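Local coordinates for putative oxidoreductase (Yersinia pestis, PDB 3KUX), which is a putative oxidoreductase, probably NAD(P)-dependent, that joins a Rossmann-type nucleotide-binding domain to a C-terminal alpha/beta domain built on a large mixed sheet, at residues A[132-146]-A[240-254]. Numbering follows the deposited sequence.
Sequences DFLTLKTLLAEGSLG and RYIVHGTQGSYIKFG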
# COMPACT_ATOMS: atom_id res chain seq x y z
N ASP A 132 -5.81 11.28 2.57
CA ASP A 132 -6.70 11.64 1.48
C ASP A 132 -7.72 10.53 1.19
O ASP A 132 -8.92 10.80 1.04
CB ASP A 132 -5.92 12.07 0.22
CG ASP A 132 -4.71 11.18 -0.06
OD1 ASP A 132 -4.84 9.94 0.02
OD2 ASP A 132 -3.63 11.74 -0.38
N PHE A 133 -7.25 9.29 1.14
CA PHE A 133 -8.12 8.17 0.82
C PHE A 133 -9.22 7.97 1.87
O PHE A 133 -10.40 7.83 1.53
CB PHE A 133 -7.30 6.89 0.66
CG PHE A 133 -8.09 5.71 0.18
CD1 PHE A 133 -8.58 5.68 -1.11
CD2 PHE A 133 -8.35 4.64 1.03
CE1 PHE A 133 -9.32 4.59 -1.56
CE2 PHE A 133 -9.08 3.55 0.59
CZ PHE A 133 -9.57 3.53 -0.71
N LEU A 134 -8.85 7.96 3.15
CA LEU A 134 -9.84 7.85 4.20
C LEU A 134 -10.92 8.92 4.01
O LEU A 134 -12.12 8.62 3.97
CB LEU A 134 -9.19 7.99 5.58
CG LEU A 134 -8.28 6.82 6.00
CD1 LEU A 134 -7.46 7.16 7.24
CD2 LEU A 134 -9.09 5.55 6.20
N THR A 135 -10.48 10.16 3.86
CA THR A 135 -11.39 11.29 3.70
C THR A 135 -12.37 11.02 2.57
O THR A 135 -13.58 11.23 2.71
CB THR A 135 -10.64 12.58 3.40
OG1 THR A 135 -9.71 12.84 4.46
CG2 THR A 135 -11.61 13.73 3.28
N LEU A 136 -11.82 10.54 1.45
CA LEU A 136 -12.61 10.26 0.27
C LEU A 136 -13.66 9.17 0.50
O LEU A 136 -14.84 9.36 0.17
CB LEU A 136 -11.69 9.87 -0.88
CG LEU A 136 -12.39 9.54 -2.19
CD1 LEU A 136 -13.26 10.71 -2.64
CD2 LEU A 136 -11.36 9.18 -3.24
N LYS A 137 -13.25 8.03 1.06
CA LYS A 137 -14.18 6.95 1.40
C LYS A 137 -15.40 7.50 2.13
O LYS A 137 -16.54 7.13 1.84
CB LYS A 137 -13.51 5.89 2.26
CG LYS A 137 -12.64 4.90 1.50
CD LYS A 137 -12.03 3.85 2.43
CE LYS A 137 -13.11 3.05 3.13
NZ LYS A 137 -12.54 1.98 4.00
N THR A 138 -15.15 8.39 3.08
CA THR A 138 -16.21 8.99 3.89
C THR A 138 -17.09 9.92 3.07
O THR A 138 -18.31 9.96 3.27
CB THR A 138 -15.62 9.76 5.08
OG1 THR A 138 -14.70 8.91 5.79
CG2 THR A 138 -16.72 10.20 6.03
N LEU A 139 -16.49 10.66 2.14
CA LEU A 139 -17.25 11.57 1.29
C LEU A 139 -18.22 10.82 0.37
O LEU A 139 -19.36 11.26 0.16
CB LEU A 139 -16.32 12.45 0.47
CG LEU A 139 -16.99 13.37 -0.55
CD1 LEU A 139 -17.79 14.45 0.15
CD2 LEU A 139 -15.96 13.98 -1.50
N LEU A 140 -17.77 9.70 -0.17
CA LEU A 140 -18.61 8.90 -1.06
C LEU A 140 -19.71 8.23 -0.26
O LEU A 140 -20.84 8.11 -0.73
CB LEU A 140 -17.78 7.84 -1.78
CG LEU A 140 -16.58 8.32 -2.59
CD1 LEU A 140 -15.85 7.15 -3.23
CD2 LEU A 140 -17.00 9.34 -3.65
N ALA A 141 -19.38 7.80 0.95
CA ALA A 141 -20.34 7.10 1.79
C ALA A 141 -21.52 8.01 2.11
O ALA A 141 -22.65 7.54 2.26
CB ALA A 141 -19.67 6.61 3.06
N GLU A 142 -21.26 9.31 2.20
CA GLU A 142 -22.31 10.26 2.56
C GLU A 142 -23.11 10.73 1.35
O GLU A 142 -24.24 11.19 1.49
CB GLU A 142 -21.72 11.43 3.36
CG GLU A 142 -21.02 10.95 4.63
CD GLU A 142 -20.62 12.09 5.56
OE1 GLU A 142 -20.99 13.25 5.27
OE2 GLU A 142 -19.94 11.82 6.57
N GLY A 143 -22.53 10.62 0.16
CA GLY A 143 -23.28 10.79 -1.07
C GLY A 143 -23.53 12.19 -1.58
O GLY A 143 -24.32 12.37 -2.52
N SER A 144 -22.87 13.19 -1.02
CA SER A 144 -23.08 14.57 -1.48
C SER A 144 -22.66 14.83 -2.94
O SER A 144 -23.26 15.67 -3.61
CB SER A 144 -22.45 15.60 -0.53
OG SER A 144 -21.07 15.36 -0.31
N LEU A 145 -21.66 14.11 -3.44
CA LEU A 145 -21.24 14.26 -4.84
C LEU A 145 -22.25 13.67 -5.81
O LEU A 145 -22.16 13.87 -7.02
CB LEU A 145 -19.87 13.63 -5.10
CG LEU A 145 -18.70 14.12 -4.23
CD1 LEU A 145 -17.43 13.35 -4.55
CD2 LEU A 145 -18.49 15.62 -4.40
N GLY A 146 -23.22 12.92 -5.27
CA GLY A 146 -24.22 12.24 -6.09
C GLY A 146 -23.67 10.92 -6.61
O GLY A 146 -22.88 10.26 -5.94
N ARG A 240 -3.92 15.46 -6.25
CA ARG A 240 -3.81 14.07 -5.84
C ARG A 240 -5.05 13.33 -6.33
O ARG A 240 -4.95 12.33 -7.06
CB ARG A 240 -3.67 13.95 -4.32
CG ARG A 240 -3.81 12.54 -3.75
CD ARG A 240 -2.57 11.68 -3.99
NE ARG A 240 -2.83 10.28 -3.66
CZ ARG A 240 -3.21 9.35 -4.54
NH1 ARG A 240 -3.36 9.66 -5.82
NH2 ARG A 240 -3.44 8.11 -4.14
N TYR A 241 -6.22 13.84 -5.96
CA TYR A 241 -7.50 13.30 -6.41
C TYR A 241 -8.33 14.36 -7.12
O TYR A 241 -8.37 15.52 -6.71
CB TYR A 241 -8.33 12.80 -5.24
CG TYR A 241 -7.81 11.58 -4.50
CD1 TYR A 241 -7.20 10.53 -5.18
CD2 TYR A 241 -7.98 11.47 -3.13
CE1 TYR A 241 -6.74 9.42 -4.50
CE2 TYR A 241 -7.53 10.36 -2.44
CZ TYR A 241 -6.91 9.35 -3.13
OH TYR A 241 -6.46 8.25 -2.44
N ILE A 242 -9.02 13.94 -8.18
CA ILE A 242 -10.06 14.73 -8.82
C ILE A 242 -11.27 13.82 -8.98
O ILE A 242 -11.19 12.80 -9.67
CB ILE A 242 -9.61 15.24 -10.20
CG1 ILE A 242 -8.50 16.27 -10.05
CG2 ILE A 242 -10.80 15.82 -10.96
CD1 ILE A 242 -7.81 16.62 -11.34
N VAL A 243 -12.38 14.17 -8.35
CA VAL A 243 -13.55 13.30 -8.35
C VAL A 243 -14.80 14.05 -8.78
O VAL A 243 -15.17 15.04 -8.16
CB VAL A 243 -13.78 12.69 -6.96
CG1 VAL A 243 -14.84 11.62 -7.01
CG2 VAL A 243 -12.49 12.13 -6.40
N HIS A 244 -15.45 13.59 -9.84
CA HIS A 244 -16.66 14.24 -10.33
C HIS A 244 -17.90 13.37 -10.12
O HIS A 244 -17.91 12.19 -10.47
CB HIS A 244 -16.55 14.62 -11.81
CG HIS A 244 -15.47 15.61 -12.10
ND1 HIS A 244 -15.33 16.80 -11.40
CD2 HIS A 244 -14.47 15.60 -13.02
CE1 HIS A 244 -14.30 17.47 -11.88
NE2 HIS A 244 -13.76 16.77 -12.86
N GLY A 245 -18.94 13.96 -9.55
CA GLY A 245 -20.21 13.28 -9.40
C GLY A 245 -21.28 14.05 -10.15
O GLY A 245 -21.00 15.11 -10.71
N THR A 246 -22.50 13.51 -10.17
CA THR A 246 -23.60 14.20 -10.83
C THR A 246 -24.06 15.44 -10.06
O THR A 246 -24.83 16.24 -10.58
CB THR A 246 -24.82 13.27 -11.00
OG1 THR A 246 -25.18 12.71 -9.73
CG2 THR A 246 -24.51 12.16 -11.98
N GLN A 247 -23.58 15.59 -8.83
CA GLN A 247 -24.04 16.69 -7.98
C GLN A 247 -22.90 17.56 -7.50
O GLN A 247 -23.13 18.64 -6.94
CB GLN A 247 -24.79 16.14 -6.77
CG GLN A 247 -25.99 15.27 -7.12
CD GLN A 247 -27.27 16.05 -7.22
OE1 GLN A 247 -27.28 17.20 -7.67
NE2 GLN A 247 -28.37 15.44 -6.79
N GLY A 248 -21.66 17.10 -7.69
CA GLY A 248 -20.52 17.88 -7.23
C GLY A 248 -19.18 17.25 -7.52
O GLY A 248 -19.08 16.23 -8.21
N SER A 249 -18.13 17.86 -6.98
CA SER A 249 -16.78 17.41 -7.23
C SER A 249 -15.91 17.57 -5.99
O SER A 249 -16.24 18.33 -5.08
CB SER A 249 -16.17 18.19 -8.40
OG SER A 249 -16.98 18.12 -9.56
N TYR A 250 -14.80 16.84 -5.97
CA TYR A 250 -13.82 16.94 -4.90
C TYR A 250 -12.42 16.96 -5.52
O TYR A 250 -12.04 16.04 -6.23
CB TYR A 250 -13.97 15.75 -3.96
CG TYR A 250 -12.98 15.68 -2.81
CD1 TYR A 250 -13.01 16.61 -1.78
CD2 TYR A 250 -12.03 14.66 -2.74
CE1 TYR A 250 -12.11 16.54 -0.72
CE2 TYR A 250 -11.14 14.58 -1.69
CZ TYR A 250 -11.18 15.53 -0.68
OH TYR A 250 -10.29 15.45 0.36
N ILE A 251 -11.67 18.03 -5.26
CA ILE A 251 -10.28 18.09 -5.68
C ILE A 251 -9.38 18.21 -4.45
O ILE A 251 -9.58 19.09 -3.61
CB ILE A 251 -9.99 19.29 -6.63
CG1 ILE A 251 -10.72 19.14 -7.97
CG2 ILE A 251 -8.51 19.41 -6.92
CD1 ILE A 251 -12.10 19.74 -7.98
N LYS A 252 -8.40 17.31 -4.34
CA LYS A 252 -7.44 17.39 -3.24
C LYS A 252 -5.99 17.42 -3.69
O LYS A 252 -5.59 16.67 -4.59
CB LYS A 252 -7.63 16.25 -2.23
CG LYS A 252 -6.47 16.17 -1.24
CD LYS A 252 -6.92 15.78 0.16
CE LYS A 252 -6.01 16.39 1.22
NZ LYS A 252 -4.56 16.16 0.93
N PHE A 253 -5.19 18.28 -3.04
CA PHE A 253 -3.76 18.39 -3.30
C PHE A 253 -2.89 17.85 -2.17
O PHE A 253 -3.34 17.69 -1.04
CB PHE A 253 -3.39 19.84 -3.57
CG PHE A 253 -3.68 20.29 -4.96
CD1 PHE A 253 -2.66 20.38 -5.90
CD2 PHE A 253 -4.97 20.64 -5.33
CE1 PHE A 253 -2.92 20.81 -7.21
CE2 PHE A 253 -5.24 21.07 -6.62
CZ PHE A 253 -4.22 21.15 -7.56
N GLY A 254 -1.62 17.57 -2.48
CA GLY A 254 -0.68 17.03 -1.51
C GLY A 254 -0.67 15.51 -1.48
O GLY A 254 -1.52 14.86 -2.10
O HOH W 1 -3.67 14.41 -0.65
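Helix 132-142 lies along the antiparallel hairpin 241-245/248-252, an alpha-on-beta layer of the C-terminal alpha/beta domain of this oxidoreductase family. The short helix segment runs nearly parallel to strand 241-245, at 8°, with the axes 11.1 Å apart, and antiparallel to strand 248-252; that spacing is filled by side chains.

Leu136 is central. Its CD2 stands over one face of the Tyr241 ring, 4.2 Å from the centroid and 18° off the ring normal, a CH-pi contact, while Arg240 CG covers the opposite face. The other branch, CD1, meets Val243 CG2 tip to tip and also reaches the Tyr250 ring. With Leu139 CG anti to the backbone N (chi1 175°), its CD2 reaches the root of Tyr250, 3.6 Å from CB, and Thr135 CG2 approaches Tyr250 OH at the far end of that ring.

Beyond the helix, Leu145 extends the apolar layer: CD1 lies against Val243 CG1, and CD2 packs on the backbone at Ser249 N. Its carbonyl docks onto the hairpin turn: Leu145 O accepts from Gln247 N at 2.9 Å, the donor standing above the carbonyl plane, and more weakly from Gly248 N.

At the other end Asp132 OD2 makes a long salt bridge to Arg240 NE, 3.7 Å, with carboxylate and guanidinium planes nearly perpendicular. The backbone N atoms of Arg240 and Tyr241 both donate to Lys252 O, which makes a classic beta bulge at this end of the hairpin, and Arg240 is further held by Ser153 and a cation-pi contact with Phe155.

Strand 148-156 flanks the hairpin at strand 241-245 and brings Phe151 against Leu136 and Val243, helix 176-192 packs on Phe133, and Leu295 of strand 290-295 touches Thr135 and Tyr250.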